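Local atomic coordinates of protein YiiM (PDB entry 1O65), a protein that is of unknown function but carries a MOSC domain and may bind molybdenum and take part in oxidoreductase reactions on nitrogenous compounds. Residues M13-D18 with D103-S108; E75-W80 with F96-S101; L147-G152 with R231-K236; V183-A188 with Y200-S205. All coordinates share one frame; numbering follows the deposited sequence.

Overall arrangement
Contacts 2 and 3 are buried, whereas contacts 1 and 4 are partly buried. Contacts 1 and 2 share the mixed sheet: strands 14-21 and 100-102 are neighbours in it, and S101 N lies 2.7 Å from D18 O, a probable hydrogen bond. Contact 2 combines an aromatic cluster with one short phenol-carboxylate bond, while contact 1 is a ring-methyl contact beside a water. F96 of contact 2 reaches contact 3, with F96 CE1 3.3 Å from M148 SD. Contacts 3 and 4 both join helix to helix through an arginine gripping one oxygen, an amide in contact 3 and a carboxylate in contact 4. E107 ties contact 1 to helix 183-191.

Contact 1: M13-D18 with D103-S108; sequences MRYPVD and DGLTES
Y15 and L105 form a CH-pi contact between the start of strand 14-21, in the mixed beta sheet of this MOSC protein, and the loop that follows strand 100-102. Residues 13-18 cover the first part of strand 14-21, which is interrupted by a bulge or short loop and pairs antiparallel with strand 100-102. The evidence for the CH-pi assignment is the position of L105 CD2: it lies 3.5 Å from the centroid of the Y15 ring and only 20° off the ring normal. It is displaced toward the phenolic end, and its closest ring atom is Y15 CZ, at 3.3 Å. The other methyl, L105 CD1, sits near the root of the ring, 3.6 Å from Y15 CG. The forked end of the leucine therefore spans the face from CG to CZ. Y15 is turned over the loop because its CG stands beside the backbone N and opposite the carbonyl carbon (chi1 -54°). The loop backbone also approaches the ring: G104 O comes within 3.5 Å of Y15 CE1, obliquely to the ring. G104 has positive phi (88°) where the chain turns past the tyrosine, and its amide is held by E75 OE2 and its carbonyl by N109 ND2. A second link lies outside the ring, since R74 forms salt bridges with both D18 and D103 and so ties the two segments by charge. Between the backbones, one water lies 2.7 Å from P16 O and accepts a hydrogen bond from D103 N at 3.0 Å.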
loop_
_atom_site.group_PDB
_atom_site.type_symbol
_atom_site.label_atom_id
_atom_site.label_comp_id
_atom_site.label_asym_id
_atom_site.label_seq_id
_atom_site.Cartn_x
_atom_site.Cartn_y
_atom_site.Cartn_z
ATOM N N MET A 13 11.313 15.818 2.731
ATOM C CA MET A 13 11.367 14.443 3.220
ATOM C C MET A 13 11.877 13.525 2.091
ATOM O O MET A 13 11.287 13.449 1.029
ATOM C CB MET A 13 10.041 13.937 3.742
ATOM C CG MET A 13 9.488 14.636 4.971
ATOM S SD MET A 13 10.667 14.983 6.251
ATOM C CE MET A 13 11.235 13.385 6.804
ATOM N N ARG A 14 12.957 12.818 2.356
ATOM C CA ARG A 14 13.592 11.920 1.396
ATOM C C ARG A 14 13.751 10.537 1.973
ATOM O O ARG A 14 14.113 10.363 3.131
ATOM C CB ARG A 14 14.956 12.526 0.978
ATOM C CG ARG A 14 14.836 13.247 -0.337
ATOM C CD ARG A 14 15.320 14.660 -0.376
ATOM N NE ARG A 14 16.753 14.777 -0.344
ATOM C CZ ARG A 14 17.502 15.784 -0.768
ATOM N NH1 ARG A 14 17.005 16.877 -1.319
ATOM N NH2 ARG A 14 18.814 15.681 -0.626
ATOM N N TYR A 15 13.335 9.503 1.229
ATOM C CA TYR A 15 13.380 8.137 1.748
ATOM C C TYR A 15 14.050 7.175 0.783
ATOM O O TYR A 15 13.556 6.919 -0.322
ATOM C CB TYR A 15 11.977 7.662 2.103
ATOM C CG TYR A 15 11.199 8.557 3.046
ATOM C CD1 TYR A 15 11.268 8.421 4.422
ATOM C CD2 TYR A 15 10.410 9.588 2.542
ATOM C CE1 TYR A 15 10.549 9.240 5.281
ATOM C CE2 TYR A 15 9.696 10.419 3.383
ATOM C CZ TYR A 15 9.768 10.236 4.748
ATOM O OH TYR A 15 9.031 11.070 5.556
ATOM N N PRO A 16 15.245 6.717 1.168
ATOM C CA PRO A 16 15.982 5.746 0.360
ATOM C C PRO A 16 15.090 4.544 0.113
ATOM O O PRO A 16 14.349 4.122 1.017
ATOM C CB PRO A 16 17.187 5.425 1.200
ATOM C CG PRO A 16 17.440 6.634 2.018
ATOM C CD PRO A 16 16.149 7.417 2.114
ATOM N N VAL A 17 15.130 3.975 -1.097
ATOM C CA VAL A 17 14.215 2.869 -1.336
ATOM C C VAL A 17 14.793 1.695 -2.075
ATOM O O VAL A 17 15.526 1.862 -3.045
ATOM C CB VAL A 17 12.954 3.434 -2.044
ATOM C CG1 VAL A 17 13.246 3.831 -3.480
ATOM C CG2 VAL A 17 11.807 2.443 -1.976
ATOM N N ASP A 18 14.499 0.491 -1.615
ATOM C CA ASP A 18 14.889 -0.748 -2.289
ATOM C C ASP A 18 13.715 -1.147 -3.196
ATOM O O ASP A 18 12.560 -1.044 -2.760
ATOM C CB ASP A 18 15.155 -1.845 -1.251
ATOM C CG ASP A 18 16.433 -1.577 -0.477
ATOM O OD1 ASP A 18 17.356 -0.955 -1.065
ATOM O OD2 ASP A 18 16.536 -1.982 0.684
ATOM N N ASP A 103 12.492 2.479 5.183
ATOM C CA ASP A 103 12.440 2.770 6.602
ATOM C C ASP A 103 11.862 4.209 6.694
ATOM O O ASP A 103 11.990 4.915 5.688
ATOM C CB ASP A 103 13.785 2.832 7.292
ATOM C CG ASP A 103 14.458 1.500 7.526
ATOM O OD1 ASP A 103 13.962 0.673 8.312
ATOM O OD2 ASP A 103 15.530 1.329 6.903
ATOM N N GLY A 104 11.233 4.576 7.794
ATOM C CA GLY A 104 10.747 5.929 7.969
ATOM C C GLY A 104 9.368 6.220 7.443
ATOM O O GLY A 104 8.894 7.344 7.651
ATOM N N LEU A 105 8.715 5.320 6.705
ATOM C CA LEU A 105 7.385 5.563 6.166
ATOM C C LEU A 105 6.415 4.483 6.623
ATOM O O LEU A 105 6.603 3.287 6.337
ATOM C CB LEU A 105 7.405 5.634 4.641
ATOM C CG LEU A 105 8.038 6.877 4.018
ATOM C CD1 LEU A 105 8.133 6.741 2.508
ATOM C CD2 LEU A 105 7.242 8.124 4.352
ATOM N N THR A 106 5.372 4.867 7.359
ATOM C CA THR A 106 4.402 3.906 7.856
ATOM C C THR A 106 2.979 4.365 7.576
ATOM O O THR A 106 2.730 5.467 7.080
ATOM C CB THR A 106 4.528 3.666 9.376
ATOM O OG1 THR A 106 4.131 4.877 10.044
ATOM C CG2 THR A 106 5.927 3.283 9.829
ATOM N N GLU A 107 1.986 3.517 7.915
ATOM C CA GLU A 107 0.595 3.885 7.728
ATOM C C GLU A 107 0.234 5.156 8.495
ATOM O O GLU A 107 -0.677 5.894 8.068
ATOM C CB GLU A 107 -0.345 2.748 8.193
ATOM C CG GLU A 107 -0.193 1.505 7.310
ATOM C CD GLU A 107 1.000 0.652 7.667
ATOM O OE1 GLU A 107 1.668 0.859 8.736
ATOM O OE2 GLU A 107 1.331 -0.239 6.866
ATOM N N SER A 108 0.877 5.400 9.648
ATOM C CA SER A 108 0.572 6.588 10.418
ATOM C C SER A 108 1.247 7.849 9.933
ATOM O O SER A 108 0.839 8.907 10.443
ATOM C CB SER A 108 0.801 6.386 11.924
ATOM O OG SER A 108 2.038 5.750 12.188
HETATM O O HOH W 1 14.517 4.053 3.704
#

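Contact 2: E75-W80 with F96-S101; sequences EHYLYW and FGENLS
Y77 and F96 lie side by side, pointing in opposite directions, and meet rim to rim. Their ring centroids are 5.8 Å apart and the planes are inclined by 35°, so neither ring covers the other. The closest pair is Y77 CE1 and F96 CD2 at 3.4 Å, with Y77 CE1 near the plane of the phenylalanine ring. W80 reaches the outer end of the same ring from a direction nearly perpendicular to the F96 side chain. Its five-membered ring has its centroid 5.2 Å from that of F96, and W80 NE1 is 3.6 Å from F96 CZ, an oblique meeting in which the indole N-H is directed to Y72 OH. The three residues form an aromatic cluster inside a beta-alpha-beta unit, in which helix 75-83 connects strand 69-73 to its parallel neighbour 100-102. The cluster packs the helix against the loop that leads back into the sheet; Y72 of the first strand stacks on F96, and M148 of helix 144-151 touches it. E98 OE2 lies at the edge of the Y77 ring, in its plane. Y77 OH donates to the syn lone pair of E98 OE2, at 2.5 Å, and the phenol ring and carboxylate planes differ by only 16°. The carboxylate is brought round to the phenol by a chi1 of 67°, with CG between the backbone N and the carbonyl carbon, and by a bend at chi2. This bond satisfies a buried hydroxyl, and E98 OE1 stays farther from Y77 OH, at 3.4 Å.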
loop_
_atom_site.group_PDB
_atom_site.type_symbol
_atom_site.label_atom_id
_atom_site.label_comp_id
_atom_site.label_asym_id
_atom_site.label_seq_id
_atom_site.Cartn_x
_atom_site.Cartn_y
_atom_site.Cartn_z
ATOM N N GLU A 75 9.756 -1.666 8.807
ATOM C CA GLU A 75 9.425 -1.711 10.237
ATOM C C GLU A 75 8.533 -2.910 10.582
ATOM O O GLU A 75 8.754 -3.563 11.610
ATOM C CB GLU A 75 8.721 -0.428 10.667
ATOM C CG GLU A 75 9.518 0.849 10.668
ATOM C CD GLU A 75 9.739 1.574 9.367
ATOM O OE1 GLU A 75 9.535 1.024 8.258
ATOM O OE2 GLU A 75 10.178 2.770 9.423
ATOM N N HIS A 76 7.582 -3.322 9.729
ATOM C CA HIS A 76 6.683 -4.406 10.064
ATOM C C HIS A 76 7.325 -5.771 10.145
ATOM O O HIS A 76 6.721 -6.671 10.742
ATOM C CB HIS A 76 5.467 -4.481 9.132
ATOM C CG HIS A 76 4.674 -3.223 9.033
ATOM N ND1 HIS A 76 4.555 -2.336 10.078
ATOM C CD2 HIS A 76 3.963 -2.705 8.006
ATOM C CE1 HIS A 76 3.838 -1.298 9.690
ATOM N NE2 HIS A 76 3.448 -1.518 8.434
ATOM N N TYR A 77 8.458 -6.011 9.510
ATOM C CA TYR A 77 9.133 -7.306 9.601
ATOM C C TYR A 77 9.613 -7.541 11.029
ATOM O O TYR A 77 9.573 -8.679 11.528
ATOM C CB TYR A 77 10.290 -7.417 8.593
ATOM C CG TYR A 77 9.785 -7.513 7.161
ATOM C CD1 TYR A 77 8.842 -8.467 6.818
ATOM C CD2 TYR A 77 10.197 -6.605 6.180
ATOM C CE1 TYR A 77 8.375 -8.568 5.522
ATOM C CE2 TYR A 77 9.715 -6.685 4.888
ATOM C CZ TYR A 77 8.807 -7.674 4.563
ATOM O OH TYR A 77 8.315 -7.781 3.294
ATOM N N LEU A 78 10.099 -6.488 11.692
ATOM C CA LEU A 78 10.481 -6.624 13.103
ATOM C C LEU A 78 9.281 -7.187 13.879
ATOM O O LEU A 78 9.379 -8.194 14.584
ATOM C CB LEU A 78 10.853 -5.267 13.702
ATOM C CG LEU A 78 12.082 -4.584 13.079
ATOM C CD1 LEU A 78 12.209 -3.155 13.612
ATOM C CD2 LEU A 78 13.342 -5.395 13.382
ATOM N N TYR A 79 8.121 -6.537 13.746
ATOM C CA TYR A 79 6.929 -7.027 14.413
ATOM C C TYR A 79 6.607 -8.471 14.036
ATOM O O TYR A 79 6.314 -9.298 14.910
ATOM C CB TYR A 79 5.734 -6.116 14.122
ATOM C CG TYR A 79 4.433 -6.666 14.694
ATOM C CD1 TYR A 79 4.043 -6.403 15.990
ATOM C CD2 TYR A 79 3.610 -7.457 13.914
ATOM C CE1 TYR A 79 2.863 -6.922 16.494
ATOM C CE2 TYR A 79 2.425 -7.959 14.402
ATOM C CZ TYR A 79 2.057 -7.703 15.692
ATOM O OH TYR A 79 0.874 -8.228 16.174
ATOM N N TRP A 80 6.623 -8.835 12.755
ATOM C CA TRP A 80 6.272 -10.211 12.396
ATOM C C TRP A 80 7.282 -11.220 12.901
ATOM O O TRP A 80 6.870 -12.257 13.447
ATOM C CB TRP A 80 6.010 -10.374 10.906
ATOM C CG TRP A 80 4.864 -9.540 10.411
ATOM C CD1 TRP A 80 4.914 -8.600 9.435
ATOM C CD2 TRP A 80 3.506 -9.562 10.890
ATOM N NE1 TRP A 80 3.677 -8.023 9.283
ATOM C CE2 TRP A 80 2.792 -8.602 10.151
ATOM C CE3 TRP A 80 2.822 -10.300 11.854
ATOM C CZ2 TRP A 80 1.423 -8.362 10.344
ATOM C CZ3 TRP A 80 1.464 -10.083 12.036
ATOM C CH2 TRP A 80 0.767 -9.108 11.292
ATOM N N PHE A 96 6.121 -9.736 1.373
ATOM C CA PHE A 96 4.721 -9.338 1.207
ATOM C C PHE A 96 4.378 -8.942 -0.212
ATOM O O PHE A 96 3.266 -8.446 -0.425
ATOM C CB PHE A 96 4.367 -8.218 2.208
ATOM C CG PHE A 96 4.099 -8.763 3.591
ATOM C CD1 PHE A 96 2.845 -9.226 3.942
ATOM C CD2 PHE A 96 5.119 -8.857 4.522
ATOM C CE1 PHE A 96 2.608 -9.748 5.199
ATOM C CE2 PHE A 96 4.894 -9.379 5.786
ATOM C CZ PHE A 96 3.639 -9.824 6.127
ATOM N N GLY A 97 5.253 -9.144 -1.180
ATOM C CA GLY A 97 4.981 -8.811 -2.567
ATOM C C GLY A 97 5.273 -7.357 -2.932
ATOM O O GLY A 97 5.049 -6.942 -4.079
ATOM N N GLU A 98 5.888 -6.575 -2.060
ATOM C CA GLU A 98 6.157 -5.183 -2.343
ATOM C C GLU A 98 7.153 -4.913 -3.451
ATOM O O GLU A 98 8.093 -5.648 -3.748
ATOM C CB GLU A 98 6.643 -4.476 -1.062
ATOM C CG GLU A 98 7.995 -4.943 -0.566
ATOM C CD GLU A 98 7.854 -6.025 0.489
ATOM O OE1 GLU A 98 6.976 -6.893 0.324
ATOM O OE2 GLU A 98 8.599 -6.014 1.490
ATOM N N ASN A 99 6.954 -3.761 -4.102
ATOM C CA ASN A 99 7.917 -3.286 -5.096
ATOM C C ASN A 99 8.890 -2.327 -4.399
ATOM O O ASN A 99 10.058 -2.269 -4.754
ATOM C CB ASN A 99 7.244 -2.517 -6.220
ATOM C CG ASN A 99 6.163 -3.318 -6.912
ATOM O OD1 ASN A 99 4.988 -2.918 -6.864
ATOM N ND2 ASN A 99 6.575 -4.412 -7.551
ATOM N N LEU A 100 8.351 -1.575 -3.422
ATOM C CA LEU A 100 9.147 -0.568 -2.730
ATOM C C LEU A 100 9.370 -0.878 -1.253
ATOM O O LEU A 100 8.434 -1.064 -0.492
ATOM C CB LEU A 100 8.502 0.808 -2.857
ATOM C CG LEU A 100 8.284 1.359 -4.267
ATOM C CD1 LEU A 100 7.711 2.763 -4.232
ATOM C CD2 LEU A 100 9.572 1.325 -5.072
ATOM N N SER A 101 10.642 -0.868 -0.827
ATOM C CA SER A 101 10.949 -1.186 0.568
ATOM C C SER A 101 11.750 -0.047 1.189
ATOM O O SER A 101 12.739 0.388 0.605
ATOM C CB SER A 101 11.683 -2.506 0.676
ATOM O OG SER A 101 12.094 -2.765 2.011
#

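Contact 3: L147-G152 with R231-K236; sequences LMQNTG and RRLWGK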
loop_
_atom_site.group_PDB
_atom_site.type_symbol
_atom_site.label_atom_id
_atom_site.label_comp_id
_atom_site.label_asym_id
_atom_site.label_seq_id
_atom_site.Cartn_x
_atom_site.Cartn_y
_atom_site.Cartn_z
ATOM N N LEU A 147 -4.460 -11.176 10.524
ATOM C CA LEU A 147 -3.493 -10.468 11.356
ATOM C C LEU A 147 -3.104 -9.147 10.712
ATOM O O LEU A 147 -3.232 -8.113 11.367
ATOM C CB LEU A 147 -2.306 -11.383 11.634
ATOM C CG LEU A 147 -2.123 -12.042 12.985
ATOM C CD1 LEU A 147 -3.383 -12.195 13.830
ATOM C CD2 LEU A 147 -1.509 -13.444 12.775
ATOM N N MET A 148 -2.659 -9.116 9.450
ATOM C CA MET A 148 -2.313 -7.838 8.826
ATOM C C MET A 148 -3.461 -6.837 8.918
ATOM O O MET A 148 -3.270 -5.694 9.349
ATOM C CB MET A 148 -1.935 -7.929 7.358
ATOM C CG MET A 148 -0.879 -8.918 6.968
ATOM S SD MET A 148 -0.640 -8.990 5.195
ATOM C CE MET A 148 -0.222 -7.292 4.807
ATOM N N GLN A 149 -4.660 -7.264 8.505
ATOM C CA GLN A 149 -5.816 -6.358 8.552
ATOM C C GLN A 149 -6.120 -5.859 9.963
ATOM O O GLN A 149 -6.378 -4.646 10.151
ATOM C CB GLN A 149 -7.036 -6.998 7.910
ATOM C CG GLN A 149 -8.195 -6.009 7.713
ATOM C CD GLN A 149 -9.435 -6.770 7.275
ATOM O OE1 GLN A 149 -9.574 -7.140 6.113
ATOM N NE2 GLN A 149 -10.314 -7.032 8.233
ATOM N N ASN A 150 -6.075 -6.732 10.949
ATOM C CA ASN A 150 -6.330 -6.353 12.330
ATOM C C ASN A 150 -5.315 -5.365 12.904
ATOM O O ASN A 150 -5.660 -4.422 13.595
ATOM C CB ASN A 150 -6.362 -7.593 13.234
ATOM C CG ASN A 150 -7.581 -8.467 13.103
ATOM O OD1 ASN A 150 -8.544 -8.170 12.396
ATOM N ND2 ASN A 150 -7.566 -9.619 13.789
ATOM N N THR A 151 -4.031 -5.501 12.578
ATOM C CA THR A 151 -3.019 -4.604 13.149
ATOM C C THR A 151 -2.877 -3.333 12.334
ATOM O O THR A 151 -2.311 -2.329 12.739
ATOM C CB THR A 151 -1.664 -5.332 13.186
ATOM O OG1 THR A 151 -1.311 -5.715 11.829
ATOM C CG2 THR A 151 -1.751 -6.536 14.104
ATOM N N GLY A 152 -3.374 -3.412 11.090
ATOM C CA GLY A 152 -3.272 -2.244 10.198
ATOM C C GLY A 152 -1.921 -2.236 9.508
ATOM O O GLY A 152 -1.632 -1.307 8.748
ATOM N N ARG A 231 -14.404 -14.007 2.192
ATOM C CA ARG A 231 -13.705 -14.626 1.074
ATOM C C ARG A 231 -12.307 -14.055 0.869
ATOM O O ARG A 231 -11.370 -14.810 0.622
ATOM C CB ARG A 231 -14.525 -14.526 -0.216
ATOM C CG ARG A 231 -15.804 -15.335 -0.160
ATOM C CD ARG A 231 -15.551 -16.821 -0.081
ATOM N NE ARG A 231 -16.724 -17.622 -0.373
ATOM C CZ ARG A 231 -17.927 -17.527 0.180
ATOM N NH1 ARG A 231 -18.206 -16.635 1.128
ATOM N NH2 ARG A 231 -18.906 -18.340 -0.233
ATOM N N ARG A 232 -12.192 -12.730 0.918
ATOM C CA ARG A 232 -10.880 -12.098 0.692
ATOM C C ARG A 232 -9.864 -12.565 1.714
ATOM O O ARG A 232 -8.816 -13.061 1.334
ATOM C CB ARG A 232 -11.018 -10.573 0.697
ATOM C CG ARG A 232 -9.700 -9.813 0.679
ATOM C CD ARG A 232 -9.989 -8.308 0.489
ATOM N NE ARG A 232 -10.933 -7.823 1.518
ATOM C CZ ARG A 232 -10.494 -7.503 2.741
ATOM N NH1 ARG A 232 -9.205 -7.616 3.034
ATOM N NH2 ARG A 232 -11.332 -7.086 3.682
ATOM N N LEU A 233 -10.184 -12.527 2.996
ATOM C CA LEU A 233 -9.256 -12.883 4.049
ATOM C C LEU A 233 -8.978 -14.371 4.185
ATOM O O LEU A 233 -7.878 -14.756 4.610
ATOM C CB LEU A 233 -9.797 -12.382 5.406
ATOM C CG LEU A 233 -9.793 -10.856 5.586
ATOM C CD1 LEU A 233 -10.694 -10.440 6.726
ATOM C CD2 LEU A 233 -8.369 -10.360 5.775
ATOM N N TRP A 234 -9.986 -15.208 3.941
ATOM C CA TRP A 234 -9.885 -16.641 4.112
ATOM C C TRP A 234 -10.057 -17.492 2.876
ATOM O O TRP A 234 -9.842 -18.710 2.927
ATOM C CB TRP A 234 -10.904 -17.074 5.190
ATOM C CG TRP A 234 -10.637 -16.410 6.508
ATOM C CD1 TRP A 234 -11.282 -15.327 7.020
ATOM C CD2 TRP A 234 -9.654 -16.779 7.483
ATOM N NE1 TRP A 234 -10.771 -14.989 8.249
ATOM C CE2 TRP A 234 -9.757 -15.863 8.550
ATOM C CE3 TRP A 234 -8.703 -17.806 7.564
ATOM C CZ2 TRP A 234 -8.953 -15.939 9.685
ATOM C CZ3 TRP A 234 -7.900 -17.867 8.690
ATOM C CH2 TRP A 234 -8.054 -16.950 9.738
ATOM N N GLY A 235 -10.350 -16.915 1.725
ATOM C CA GLY A 235 -10.523 -17.706 0.496
ATOM C C GLY A 235 -11.489 -18.859 0.737
ATOM O O GLY A 235 -12.538 -18.683 1.368
ATOM N N LYS A 236 -11.150 -20.061 0.291
ATOM C CA LYS A 236 -12.007 -21.230 0.500
ATOM C C LYS A 236 -12.047 -21.610 1.977
ATOM O O LYS A 236 -11.472 -22.614 2.380
ATOM C CB LYS A 236 -11.540 -22.425 -0.342
#
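Q149 carries the contact with R232 and L233, its side chain running outward from helix 144-151. CB makes a marginal approach to L233, 4.2 Å from CD2. CG stands opposite the backbone N (chi1 -170°), and the extended chain carries the amide across to the second helix. There CD rests against both leucine methyls, 3.9 Å from L233 CD1, and NE2 lies 3.7 Å from that same methyl. The tip, OE1, is 3.5 Å from both L233 CD1 and L233 CD2, and is gripped end-on by R232 NH2 at 3.0 Å and R232 NH1 at 3.1 Å. Both bonds are bent (N-H...O 149° and 142°), as expected when two N-H groups converge on one oxygen. OE1 lies close to the guanidinium plane; NH1 approaches nearly in line with the C=O bond, and NH2 is tilted out of the carbonyl plane. The two donors hold OE1 toward the arginine. R232 NH1 has a further acceptor, P131 O, in the loop before helix 134-138. W191, on helix 183-191, packs on both Q149 and R232, while L233 also touches A145 and Q146, so that helix 230-234 lies against helix 144-151 with helix 183-191 beside both.

Contact 4: V183-A188 with Y200-S205; sequences VQEAAA and YHRLLS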
loop_
_atom_site.group_PDB
_atom_site.type_symbol
_atom_site.label_atom_id
_atom_site.label_comp_id
_atom_site.label_asym_id
_atom_site.label_seq_id
_atom_site.Cartn_x
_atom_site.Cartn_y
_atom_site.Cartn_z
ATOM N N VAL A 183 -3.095 6.666 5.824
ATOM C CA VAL A 183 -3.291 5.284 5.431
ATOM C C VAL A 183 -3.880 4.501 6.597
ATOM O O VAL A 183 -4.829 3.717 6.471
ATOM C CB VAL A 183 -1.952 4.669 4.950
ATOM C CG1 VAL A 183 -2.074 3.189 4.678
ATOM C CG2 VAL A 183 -1.525 5.375 3.641
ATOM N N GLN A 184 -3.407 4.780 7.812
ATOM C CA GLN A 184 -3.884 4.125 9.020
ATOM C C GLN A 184 -5.374 4.397 9.189
ATOM O O GLN A 184 -6.136 3.461 9.407
ATOM C CB GLN A 184 -3.104 4.582 10.252
ATOM C CG GLN A 184 -3.649 4.026 11.571
ATOM C CD GLN A 184 -2.795 4.530 12.740
ATOM O OE1 GLN A 184 -2.699 5.726 13.006
ATOM N NE2 GLN A 184 -2.156 3.608 13.445
ATOM N N GLU A 185 -5.762 5.660 9.070
ATOM C CA GLU A 185 -7.168 6.029 9.153
ATOM C C GLU A 185 -7.991 5.335 8.063
ATOM O O GLU A 185 -9.039 4.778 8.352
ATOM C CB GLU A 185 -7.357 7.530 9.045
ATOM C CG GLU A 185 -6.771 8.365 10.176
ATOM C CD GLU A 185 -6.865 9.857 9.838
ATOM O OE1 GLU A 185 -8.030 10.340 9.866
ATOM O OE2 GLU A 185 -5.822 10.471 9.529
ATOM N N ALA A 186 -7.548 5.358 6.808
ATOM C CA ALA A 186 -8.303 4.719 5.748
ATOM C C ALA A 186 -8.463 3.225 6.068
ATOM O O ALA A 186 -9.559 2.694 5.946
ATOM C CB ALA A 186 -7.671 4.910 4.392
ATOM N N ALA A 187 -7.348 2.590 6.477
ATOM C CA ALA A 187 -7.402 1.201 6.837
ATOM C C ALA A 187 -8.417 1.002 7.964
ATOM O O ALA A 187 -9.275 0.131 7.769
ATOM C CB ALA A 187 -6.049 0.603 7.218
ATOM N N ALA A 188 -8.442 1.827 8.983
ATOM C CA ALA A 188 -9.349 1.701 10.104
ATOM C C ALA A 188 -10.808 1.927 9.718
ATOM O O ALA A 188 -11.755 1.302 10.214
ATOM C CB ALA A 188 -8.968 2.709 11.223
ATOM N N TYR A 200 -17.274 7.472 6.069
ATOM C CA TYR A 200 -17.215 7.089 4.664
ATOM C C TYR A 200 -17.190 8.339 3.788
ATOM O O TYR A 200 -16.435 8.414 2.811
ATOM C CB TYR A 200 -18.342 6.144 4.225
ATOM C CG TYR A 200 -18.415 4.908 5.105
ATOM C CD1 TYR A 200 -17.236 4.293 5.540
ATOM C CD2 TYR A 200 -19.606 4.363 5.510
ATOM C CE1 TYR A 200 -17.248 3.204 6.371
ATOM C CE2 TYR A 200 -19.635 3.248 6.331
ATOM C CZ TYR A 200 -18.464 2.673 6.753
ATOM O OH TYR A 200 -18.477 1.577 7.567
ATOM N N HIS A 201 -17.935 9.385 4.182
ATOM C CA HIS A 201 -17.898 10.601 3.356
ATOM C C HIS A 201 -16.485 11.199 3.398
ATOM O O HIS A 201 -15.933 11.678 2.416
ATOM C CB HIS A 201 -18.941 11.609 3.808
ATOM C CG HIS A 201 -18.921 12.916 3.082
ATOM N ND1 HIS A 201 -18.223 14.009 3.582
ATOM C CD2 HIS A 201 -19.478 13.334 1.941
ATOM C CE1 HIS A 201 -18.377 15.048 2.759
ATOM N NE2 HIS A 201 -19.128 14.648 1.756
ATOM N N ARG A 202 -15.889 11.129 4.571
ATOM C CA ARG A 202 -14.540 11.656 4.760
ATOM C C ARG A 202 -13.518 10.898 3.926
ATOM O O ARG A 202 -12.716 11.524 3.230
ATOM C CB ARG A 202 -14.251 11.685 6.254
ATOM C CG ARG A 202 -12.817 11.506 6.673
ATOM C CD ARG A 202 -12.704 11.962 8.157
ATOM N NE ARG A 202 -11.410 12.593 8.320
ATOM C CZ ARG A 202 -10.323 11.977 8.724
ATOM N NH1 ARG A 202 -10.454 10.675 9.015
ATOM N NH2 ARG A 202 -9.189 12.682 8.852
ATOM N N LEU A 203 -13.555 9.568 3.884
ATOM C CA LEU A 203 -12.605 8.794 3.103
ATOM C C LEU A 203 -12.791 9.047 1.618
ATOM O O LEU A 203 -11.812 9.208 0.866
ATOM C CB LEU A 203 -12.618 7.299 3.408
ATOM C CG LEU A 203 -11.652 6.425 2.582
ATOM C CD1 LEU A 203 -10.212 6.904 2.675
ATOM C CD2 LEU A 203 -11.715 4.973 3.069
ATOM N N LEU A 204 -14.013 9.188 1.157
ATOM C CA LEU A 204 -14.314 9.442 -0.251
ATOM C C LEU A 204 -13.822 10.820 -0.683
ATOM O O LEU A 204 -13.702 11.032 -1.891
ATOM C CB LEU A 204 -15.796 9.319 -0.563
ATOM C CG LEU A 204 -16.441 7.933 -0.606
ATOM C CD1 LEU A 204 -17.950 8.054 -0.448
ATOM C CD2 LEU A 204 -16.128 7.192 -1.923
ATOM N N SER A 205 -13.480 11.720 0.229
ATOM C CA SER A 205 -13.005 13.058 -0.039
ATOM C C SER A 205 -11.488 13.140 -0.198
ATOM O O SER A 205 -10.948 14.155 -0.638
ATOM C CB SER A 205 -13.422 14.007 1.127
ATOM O OG SER A 205 -14.871 14.042 1.146
#
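The backbones come closest at A186 and L203, whose CA atoms are 6.5 Å apart, a close approach consistent with the small side chain of A186. There A186 CB touches L203 CD1 at 3.7 Å, and both residues are buried. Immediately before these residues in each helix, E185 and R202, both partly exposed, form a salt bridge. Both terminal nitrogens donate to a single oxygen: R202 NH1 lies 2.6 Å from E185 OE1 and R202 NH2 2.8 Å from the same atom, through bent bonds (N-H...O 142° and 131°). OE1 sits within a few degrees of the guanidinium plane, so the edge of the guanidinium meets one carboxylate oxygen, the planes nearly coplanar (21°). R202 NH2 meets the syn lone pair of E185 OE1, while NH1 comes nearly in line with the C-O bond. E185 reaches out through an extended chain, and R202 bends at chi3 to cross it at about a right angle. D180 OD1 lies at long, weak range from R202 NH2. The contact joins the consecutive helices 183-191 and 197-204 of the three-helix region. Helix 211-223 packs on the second through Y200 and L204, whereas A186 and V183 connect the first to P128 of strand 121-128.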